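Local coordinates for rhamnosidase B (Bacillus sp., PDB 2OKX), which probably hydrolyses terminal alpha-L-rhamnosyl linkages in glycosides, as a family 78 alpha-L-rhamnosidase, at residues A[236-248]-A[336-349]. Residues are numbered along the deposited sequence; the frame is centred on the assembly and turned at random.
Sequences HANPVSYCGYVAT and PLATIGTFDQSEYI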
loop_
_atom_site.group_PDB
_atom_site.type_symbol
_atom_site.label_atom_id
_atom_site.label_comp_id
_atom_site.label_asym_id
_atom_site.label_seq_id
_atom_site.Cartn_x
_atom_site.Cartn_y
_atom_site.Cartn_z
ATOM N N HIS A 236 -18.370 2.133 0.258
ATOM C CA HIS A 236 -17.427 2.519 1.304
ATOM C C HIS A 236 -16.354 1.451 1.450
ATOM O O HIS A 236 -16.447 0.388 0.842
ATOM C CB HIS A 236 -18.143 2.709 2.646
ATOM C CG HIS A 236 -18.684 1.440 3.222
ATOM N ND1 HIS A 236 -19.999 1.054 3.074
ATOM C CD2 HIS A 236 -18.076 0.450 3.916
ATOM C CE1 HIS A 236 -20.177 -0.120 3.653
ATOM N NE2 HIS A 236 -19.026 -0.509 4.171
ATOM N N ALA A 237 -15.340 1.734 2.263
ATOM C CA ALA A 237 -14.255 0.786 2.469
ATOM C C ALA A 237 -14.117 0.399 3.933
ATOM O O ALA A 237 -13.019 0.096 4.401
ATOM C CB ALA A 237 -12.942 1.369 1.953
ATOM N N ASN A 238 -15.228 0.435 4.663
ATOM C CA ASN A 238 -15.217 0.046 6.064
ATOM C C ASN A 238 -15.439 -1.454 6.111
ATOM O O ASN A 238 -16.029 -2.031 5.200
ATOM C CB ASN A 238 -16.349 0.723 6.842
ATOM C CG ASN A 238 -16.215 2.224 6.882
ATOM O OD1 ASN A 238 -15.156 2.757 7.219
ATOM N ND2 ASN A 238 -17.298 2.921 6.554
ATOM N N PRO A 239 -14.948 -2.111 7.164
ATOM C CA PRO A 239 -15.145 -3.555 7.265
ATOM C C PRO A 239 -16.631 -3.850 7.461
ATOM O O PRO A 239 -17.335 -3.081 8.112
ATOM C CB PRO A 239 -14.350 -3.928 8.514
ATOM C CG PRO A 239 -13.279 -2.890 8.572
ATOM C CD PRO A 239 -14.011 -1.629 8.194
ATOM N N VAL A 240 -17.110 -4.939 6.878
ATOM C CA VAL A 240 -18.500 -5.337 7.074
ATOM C C VAL A 240 -18.449 -6.797 7.479
ATOM O O VAL A 240 -17.460 -7.483 7.223
ATOM C CB VAL A 240 -19.366 -5.219 5.787
ATOM C CG1 VAL A 240 -19.347 -3.798 5.270
ATOM C CG2 VAL A 240 -18.879 -6.194 4.727
ATOM N N SER A 241 -19.495 -7.267 8.140
ATOM C CA SER A 241 -19.557 -8.666 8.527
ATOM C C SER A 241 -20.850 -9.216 7.956
ATOM O O SER A 241 -21.848 -8.500 7.861
ATOM C CB SER A 241 -19.548 -8.814 10.048
ATOM O OG SER A 241 -18.300 -8.418 10.592
ATOM N N TYR A 242 -20.821 -10.471 7.534
ATOM C CA TYR A 242 -22.012 -11.101 6.993
ATOM C C TYR A 242 -22.108 -12.527 7.484
ATOM O O TYR A 242 -21.107 -13.149 7.839
ATOM C CB TYR A 242 -22.024 -11.069 5.454
ATOM C CG TYR A 242 -20.717 -11.433 4.786
ATOM C CD1 TYR A 242 -19.891 -10.445 4.243
ATOM C CD2 TYR A 242 -20.299 -12.763 4.701
ATOM C CE1 TYR A 242 -18.678 -10.772 3.631
ATOM C CE2 TYR A 242 -19.089 -13.098 4.093
ATOM C CZ TYR A 242 -18.284 -12.095 3.563
ATOM O OH TYR A 242 -17.081 -12.424 2.972
ATOM N N CYS A 243 -23.334 -13.034 7.510
ATOM C CA CYS A 243 -23.608 -14.384 7.961
ATOM C C CYS A 243 -24.270 -15.136 6.812
ATOM O O CYS A 243 -25.264 -14.677 6.258
ATOM C CB CYS A 243 -24.551 -14.338 9.164
ATOM S SG CYS A 243 -25.013 -15.950 9.812
ATOM N N GLY A 244 -23.714 -16.284 6.449
ATOM C CA GLY A 244 -24.284 -17.051 5.359
ATOM C C GLY A 244 -23.343 -18.107 4.822
ATOM O O GLY A 244 -22.297 -18.384 5.415
ATOM N N TYR A 245 -23.717 -18.700 3.692
ATOM C CA TYR A 245 -22.905 -19.745 3.076
ATOM C C TYR A 245 -22.762 -19.554 1.577
ATOM O O TYR A 245 -23.453 -18.743 0.963
ATOM C CB TYR A 245 -23.540 -21.129 3.257
ATOM C CG TYR A 245 -23.918 -21.526 4.658
ATOM C CD1 TYR A 245 -25.093 -21.058 5.246
ATOM C CD2 TYR A 245 -23.114 -22.398 5.388
ATOM C CE1 TYR A 245 -25.459 -21.458 6.531
ATOM C CE2 TYR A 245 -23.468 -22.801 6.669
ATOM C CZ TYR A 245 -24.638 -22.328 7.233
ATOM O OH TYR A 245 -24.975 -22.724 8.505
ATOM N N VAL A 246 -21.845 -20.319 1.003
ATOM C CA VAL A 246 -21.657 -20.348 -0.437
ATOM C C VAL A 246 -22.136 -21.760 -0.727
ATOM O O VAL A 246 -21.772 -22.691 -0.009
ATOM C CB VAL A 246 -20.180 -20.232 -0.857
ATOM C CG1 VAL A 246 -20.017 -20.720 -2.297
ATOM C CG2 VAL A 246 -19.726 -18.786 -0.752
ATOM N N ALA A 247 -22.947 -21.931 -1.763
ATOM C CA ALA A 247 -23.449 -23.262 -2.072
ATOM C C ALA A 247 -23.400 -23.595 -3.554
ATOM O O ALA A 247 -23.620 -22.735 -4.408
ATOM C CB ALA A 247 -24.875 -23.409 -1.556
ATOM N N THR A 248 -23.111 -24.858 -3.842
ATOM C CA THR A 248 -23.047 -25.338 -5.210
ATOM C C THR A 248 -23.308 -26.837 -5.226
ATOM O O THR A 248 -23.049 -27.540 -4.242
ATOM C CB THR A 248 -21.661 -25.081 -5.844
ATOM O OG1 THR A 248 -21.727 -25.329 -7.256
ATOM C CG2 THR A 248 -20.612 -26.001 -5.228
ATOM N N PRO A 336 -22.033 -20.948 -11.440
ATOM C CA PRO A 336 -22.372 -22.229 -10.813
ATOM C C PRO A 336 -22.431 -22.247 -9.289
ATOM O O PRO A 336 -22.493 -23.316 -8.680
ATOM C CB PRO A 336 -21.295 -23.163 -11.352
ATOM C CG PRO A 336 -20.102 -22.262 -11.412
ATOM C CD PRO A 336 -20.682 -20.999 -12.027
ATOM N N LEU A 337 -22.409 -21.070 -8.677
ATOM C CA LEU A 337 -22.469 -20.973 -7.225
ATOM C C LEU A 337 -23.619 -20.068 -6.828
ATOM O O LEU A 337 -24.080 -19.244 -7.618
ATOM C CB LEU A 337 -21.169 -20.379 -6.658
ATOM C CG LEU A 337 -19.830 -21.045 -6.975
ATOM C CD1 LEU A 337 -18.700 -20.234 -6.364
ATOM C CD2 LEU A 337 -19.817 -22.452 -6.434
ATOM N N ALA A 338 -24.074 -20.230 -5.595
ATOM C CA ALA A 338 -25.144 -19.411 -5.049
ATOM C C ALA A 338 -24.760 -19.122 -3.607
ATOM O O ALA A 338 -23.940 -19.831 -3.029
ATOM C CB ALA A 338 -26.466 -20.166 -5.095
ATOM N N THR A 339 -25.327 -18.073 -3.030
ATOM C CA THR A 339 -25.033 -17.771 -1.642
ATOM C C THR A 339 -26.333 -17.862 -0.862
ATOM O O THR A 339 -27.407 -17.599 -1.401
ATOM C CB THR A 339 -24.405 -16.371 -1.472
ATOM O OG1 THR A 339 -25.271 -15.376 -2.026
ATOM C CG2 THR A 339 -23.056 -16.315 -2.172
ATOM N N ILE A 340 -26.231 -18.264 0.398
ATOM C CA ILE A 340 -27.396 -18.398 1.260
ATOM C C ILE A 340 -27.290 -17.366 2.377
ATOM O O ILE A 340 -26.380 -17.425 3.204
ATOM C CB ILE A 340 -27.463 -19.808 1.869
ATOM C CG1 ILE A 340 -27.315 -20.852 0.760
ATOM C CG2 ILE A 340 -28.792 -19.997 2.593
ATOM C CD1 ILE A 340 -27.298 -22.284 1.254
ATOM N N GLY A 341 -28.229 -16.425 2.389
ATOM C CA GLY A 341 -28.232 -15.365 3.380
ATOM C C GLY A 341 -28.862 -14.144 2.736
ATOM O O GLY A 341 -29.632 -14.291 1.785
ATOM N N THR A 342 -28.547 -12.943 3.210
ATOM C CA THR A 342 -27.625 -12.717 4.317
ATOM C C THR A 342 -28.422 -12.703 5.624
ATOM O O THR A 342 -29.208 -11.790 5.861
ATOM C CB THR A 342 -26.914 -11.367 4.124
ATOM O OG1 THR A 342 -26.363 -11.315 2.800
ATOM C CG2 THR A 342 -25.803 -11.187 5.148
ATOM N N PHE A 343 -28.209 -13.709 6.467
ATOM C CA PHE A 343 -28.942 -13.826 7.722
ATOM C C PHE A 343 -28.805 -12.619 8.640
ATOM O O PHE A 343 -29.765 -12.226 9.297
ATOM C CB PHE A 343 -28.533 -15.105 8.457
ATOM C CG PHE A 343 -28.790 -16.360 7.664
ATOM C CD1 PHE A 343 -27.765 -16.971 6.946
ATOM C CD2 PHE A 343 -30.069 -16.906 7.602
ATOM C CE1 PHE A 343 -28.010 -18.108 6.175
ATOM C CE2 PHE A 343 -30.326 -18.041 6.835
ATOM C CZ PHE A 343 -29.294 -18.645 6.119
ATOM N N ASP A 344 -27.614 -12.036 8.685
ATOM C CA ASP A 344 -27.366 -10.857 9.502
ATOM C C ASP A 344 -26.083 -10.211 8.990
ATOM O O ASP A 344 -25.270 -10.866 8.338
ATOM C CB ASP A 344 -27.228 -11.238 10.981
ATOM C CG ASP A 344 -27.288 -10.031 11.900
ATOM O OD1 ASP A 344 -27.677 -8.945 11.425
ATOM O OD2 ASP A 344 -26.959 -10.166 13.097
ATOM N N GLN A 345 -25.908 -8.927 9.272
ATOM C CA GLN A 345 -24.726 -8.209 8.812
ATOM C C GLN A 345 -24.470 -6.980 9.661
ATOM O O GLN A 345 -25.248 -6.655 10.559
ATOM C CB GLN A 345 -24.923 -7.774 7.364
ATOM C CG GLN A 345 -26.231 -7.036 7.152
ATOM C CD GLN A 345 -26.415 -6.558 5.735
ATOM O OE1 GLN A 345 -25.904 -5.509 5.349
ATOM N NE2 GLN A 345 -27.144 -7.332 4.943
ATOM N N SER A 346 -23.375 -6.291 9.366
ATOM C CA SER A 346 -23.025 -5.084 10.092
ATOM C C SER A 346 -21.831 -4.398 9.442
ATOM O O SER A 346 -21.068 -5.024 8.704
ATOM C CB SER A 346 -22.711 -5.407 11.556
ATOM O OG SER A 346 -21.590 -6.262 11.674
ATOM N N GLU A 347 -21.700 -3.104 9.706
ATOM C CA GLU A 347 -20.605 -2.301 9.180
ATOM C C GLU A 347 -19.845 -1.790 10.389
ATOM O O GLU A 347 -20.446 -1.277 11.332
ATOM C CB GLU A 347 -21.147 -1.128 8.364
ATOM C CG GLU A 347 -20.083 -0.139 7.917
ATOM C CD GLU A 347 -20.655 0.980 7.071
ATOM O OE1 GLU A 347 -21.893 1.133 7.064
ATOM O OE2 GLU A 347 -19.872 1.711 6.422
ATOM N N TYR A 348 -18.525 -1.925 10.359
ATOM C CA TYR A 348 -17.705 -1.506 11.482
ATOM C C TYR A 348 -16.947 -0.197 11.295
ATOM O O TYR A 348 -16.118 -0.067 10.397
ATOM C CB TYR A 348 -16.713 -2.620 11.828
ATOM C CG TYR A 348 -15.838 -2.324 13.023
ATOM C CD1 TYR A 348 -16.397 -2.072 14.278
ATOM C CD2 TYR A 348 -14.447 -2.313 12.908
ATOM C CE1 TYR A 348 -15.593 -1.820 15.387
ATOM C CE2 TYR A 348 -13.634 -2.062 14.011
ATOM C CZ TYR A 348 -14.215 -1.818 15.246
ATOM O OH TYR A 348 -13.418 -1.573 16.340
ATOM N N ILE A 349 -17.256 0.773 12.149
ATOM C CA ILE A 349 -16.590 2.073 12.146
ATOM C C ILE A 349 -15.885 2.061 13.500
ATOM O O ILE A 349 -16.524 2.263 14.538
ATOM C CB ILE A 349 -17.603 3.236 12.111
ATOM C CG1 ILE A 349 -18.569 3.061 10.935
ATOM C CG2 ILE A 349 -16.867 4.564 12.004
ATOM C CD1 ILE A 349 -17.903 3.037 9.579
#
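Glu347 leaves its strand with CG opposite the backbone N (chi1 173°) and an extended chain, while the ring of His236 turns between its own backbone N and carbonyl carbon (chi1 68°), and the two flat groups stack. Ring and carboxylate planes lie 20° apart, with Glu347 OE2 over the centre of one ring face, 3.1 Å above the plane of the His236 ring. The same oxygen accepts a hydrogen bond from Asn238 ND2, 2.8 Å from Glu347 OE2, which arrives on the anti side of the carboxylate; Asn238 OD1 is taken by the backbone of Ser623, so both ends of this amide are fixed. Cutting Glu347 back to an alanine would probably leave Asn238 ND2 without this acceptor and the His236 ring without the carboxylate over its face. Alongside, Ser241 and Ser346 form an antiparallel hydrogen-bonded pair, with Ser241 N 2.8 Å from Ser346 O.

The register then slips by two residues. The cis peptide bond before Thr342 lies in this irregular part, and Phe343 N reaches Cys243 O at 3.1 Å. The sulfur of Cys243 sits obliquely to the Phe343 ring, with SG 3.9 Å from Phe343 CB, and Gly244 CA comes to the ring edge. Gly244 CA also lies 3.0 Å from Ile340 O, a close backbone approach. Pairing resumes at Tyr245 and Ile340, and Ala247 N lies 2.6 Å from Ala338 O. Beyond it the Thr248 hydroxyl donates to Pro336 O. Helix 362-370 packs on Tyr245, Ile340 and Phe343, whereas helix 225-229 meets Val240, Tyr242 and Thr339 across the sheet. The long, interrupted strand 240-252 thus pairs with both 345-347 and 338-340 in an antiparallel sheet of domain D2, consistent with the beta-sandwich fold of galactose-binding-like domains.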